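Local coordinates for histone-lysine N-methyltransferase family member SUVH9 (Arabidopsis thaliana, PDB 4NJ5), which takes part in gene silencing, lacking methyltransferase activity but probably binding methylated DNA and recruiting RNA polymerase V to chromatin, at residues S244-G249 with Y265-I270. Numbering follows the deposited sequence.
Sequences SVRPRG and YLFNDI
Arg246 NH1 lies over the centre of the Phe267 ring and is gripped from elsewhere by Tyr250 OH, through a hydrogen bond, and by Glu364 of strand 363-367, through a salt bridge. The pair is a cation-pi stack: the guanidinium lies flat over one ring face, planes 7° apart, with Arg246 CZ 3.7 Å from the centroid of the Phe267 ring. Arg246 NE comes within 3.4 Å of Phe267 CZ. The arginine chain runs extended from CG to NE, and Arg246 CD also rests on the ring, 3.5 Å from Phe267 CE1. Phe267 CG is anti to the backbone N (chi1 -176°). An alanine at Arg246 would probably leave that ring face without its cationic cover and Glu364 without this charged mate. Beside the stack, Gly249 O accepts the backbone N-H of Asn268, 2.9 Å from Asn268 N, where the antiparallel pairing of strands 250-252 and 264-267 begins, at the margin of a four-stranded mixed sheet. At phi 118° a CB on Gly249 would be jammed against the carbonyl O of Arg248; separately, it would collide with Phe267 CE1. Gly249 CA makes a CA-H...O contact with Asn268 O. Asn268 ND2 is hydrogen-bonded to Asp273 O and Asp271 OD1, while Asn268 OD1 closes an Asx turn by accepting Ile270 N at 3.0 Å.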
loop_
_atom_site.group_PDB
_atom_site.type_symbol
_atom_site.label_atom_id
_atom_site.label_comp_id
_atom_site.label_asym_id
_atom_site.label_seq_id
_atom_site.Cartn_x
_atom_site.Cartn_y
_atom_site.Cartn_z
ATOM N N SER A 244 0.680 13.252 -22.527
ATOM C CA SER A 244 0.905 12.247 -23.558
ATOM C C SER A 244 -0.160 11.154 -23.513
ATOM O O SER A 244 -0.490 10.561 -24.538
ATOM C CB SER A 244 2.298 11.630 -23.428
ATOM O OG SER A 244 2.369 10.775 -22.300
ATOM N N VAL A 245 -0.694 10.883 -22.327
ATOM C CA VAL A 245 -1.738 9.873 -22.194
ATOM C C VAL A 245 -3.093 10.491 -21.869
ATOM O O VAL A 245 -4.131 9.870 -22.091
ATOM C CB VAL A 245 -1.386 8.805 -21.136
ATOM C CG1 VAL A 245 -0.125 8.049 -21.544
ATOM C CG2 VAL A 245 -1.223 9.439 -19.762
ATOM N N ARG A 246 -3.082 11.714 -21.349
ATOM C CA ARG A 246 -4.316 12.434 -21.058
ATOM C C ARG A 246 -4.275 13.845 -21.636
ATOM O O ARG A 246 -4.093 14.812 -20.900
ATOM C CB ARG A 246 -4.565 12.491 -19.549
ATOM C CG ARG A 246 -5.236 11.250 -18.969
ATOM C CD ARG A 246 -5.198 11.281 -17.452
ATOM N NE ARG A 246 -6.119 10.331 -16.839
ATOM C CZ ARG A 246 -6.370 10.276 -15.534
ATOM N NH1 ARG A 246 -5.770 11.119 -14.704
ATOM N NH2 ARG A 246 -7.223 9.381 -15.055
ATOM N N PRO A 247 -4.450 13.966 -22.961
ATOM C CA PRO A 247 -4.358 15.273 -23.620
ATOM C C PRO A 247 -5.482 16.222 -23.199
ATOM O O PRO A 247 -5.351 17.434 -23.376
ATOM C CB PRO A 247 -4.457 14.926 -25.112
ATOM C CG PRO A 247 -5.151 13.608 -25.156
ATOM C CD PRO A 247 -4.738 12.878 -23.912
ATOM N N ARG A 248 -6.560 15.678 -22.639
ATOM C CA ARG A 248 -7.651 16.489 -22.101
ATOM C C ARG A 248 -7.950 16.069 -20.671
ATOM O O ARG A 248 -7.658 14.936 -20.281
ATOM C CB ARG A 248 -8.921 16.307 -22.934
ATOM C CG ARG A 248 -8.777 16.574 -24.419
ATOM C CD ARG A 248 -9.760 15.721 -25.208
ATOM N NE ARG A 248 -9.932 16.177 -26.586
ATOM C CZ ARG A 248 -9.037 16.012 -27.558
ATOM N NH1 ARG A 248 -7.878 15.408 -27.315
ATOM N NH2 ARG A 248 -9.302 16.462 -28.777
ATOM N N GLY A 249 -8.545 16.976 -19.896
ATOM C CA GLY A 249 -9.011 16.652 -18.558
ATOM C C GLY A 249 -8.349 17.443 -17.448
ATOM O O GLY A 249 -8.995 17.831 -16.474
ATOM N N TYR A 265 -2.850 17.318 -8.326
ATOM C CA TYR A 265 -3.520 17.330 -9.623
ATOM C C TYR A 265 -5.026 17.523 -9.500
ATOM O O TYR A 265 -5.640 17.096 -8.525
ATOM C CB TYR A 265 -3.270 16.026 -10.379
ATOM C CG TYR A 265 -1.881 15.850 -10.949
ATOM C CD1 TYR A 265 -0.839 16.705 -10.610
ATOM C CD2 TYR A 265 -1.619 14.819 -11.838
ATOM C CE1 TYR A 265 0.428 16.527 -11.143
ATOM C CE2 TYR A 265 -0.368 14.636 -12.373
ATOM C CZ TYR A 265 0.654 15.486 -12.024
ATOM O OH TYR A 265 1.899 15.286 -12.570
ATOM N N LEU A 266 -5.613 18.158 -10.507
ATOM C CA LEU A 266 -7.061 18.272 -10.607
ATOM C C LEU A 266 -7.501 17.823 -11.994
ATOM O O LEU A 266 -7.169 18.458 -12.993
ATOM C CB LEU A 266 -7.516 19.707 -10.353
ATOM C CG LEU A 266 -9.024 19.903 -10.504
ATOM C CD1 LEU A 266 -9.762 19.099 -9.445
ATOM C CD2 LEU A 266 -9.402 21.372 -10.435
ATOM N N PHE A 267 -8.250 16.730 -12.049
ATOM C CA PHE A 267 -8.593 16.100 -13.316
ATOM C C PHE A 267 -10.098 15.951 -13.484
ATOM O O PHE A 267 -10.801 15.593 -12.545
ATOM C CB PHE A 267 -7.924 14.731 -13.410
ATOM C CG PHE A 267 -8.134 14.045 -14.724
ATOM C CD1 PHE A 267 -7.405 14.425 -15.839
ATOM C CD2 PHE A 267 -9.053 13.014 -14.846
ATOM C CE1 PHE A 267 -7.592 13.795 -17.053
ATOM C CE2 PHE A 267 -9.243 12.378 -16.057
ATOM C CZ PHE A 267 -8.511 12.770 -17.163
ATOM N N ASN A 268 -10.585 16.222 -14.690
ATOM C CA ASN A 268 -12.010 16.112 -14.981
ATOM C C ASN A 268 -12.250 15.795 -16.452
ATOM O O ASN A 268 -12.219 16.685 -17.303
ATOM C CB ASN A 268 -12.738 17.397 -14.573
ATOM C CG ASN A 268 -14.237 17.342 -14.839
ATOM O OD1 ASN A 268 -14.789 16.294 -15.172
ATOM N ND2 ASN A 268 -14.903 18.482 -14.683
ATOM N N ASP A 269 -12.485 14.517 -16.740
ATOM C CA ASP A 269 -12.744 14.062 -18.103
ATOM C C ASP A 269 -14.222 13.754 -18.304
ATOM O O ASP A 269 -14.596 13.046 -19.236
ATOM C CB ASP A 269 -11.900 12.827 -18.432
ATOM C CG ASP A 269 -12.276 11.614 -17.594
ATOM O OD1 ASP A 269 -12.951 11.779 -16.555
ATOM O OD2 ASP A 269 -11.884 10.490 -17.968
ATOM N N ILE A 270 -15.056 14.294 -17.419
ATOM C CA ILE A 270 -16.493 14.029 -17.436
ATOM C C ILE A 270 -17.308 15.261 -17.852
ATOM O O ILE A 270 -18.116 15.187 -18.776
ATOM C CB ILE A 270 -16.970 13.494 -16.066
ATOM C CG1 ILE A 270 -16.461 12.061 -15.846
ATOM C CG2 ILE A 270 -18.489 13.556 -15.959
ATOM C CD1 ILE A 270 -16.688 11.535 -14.441
#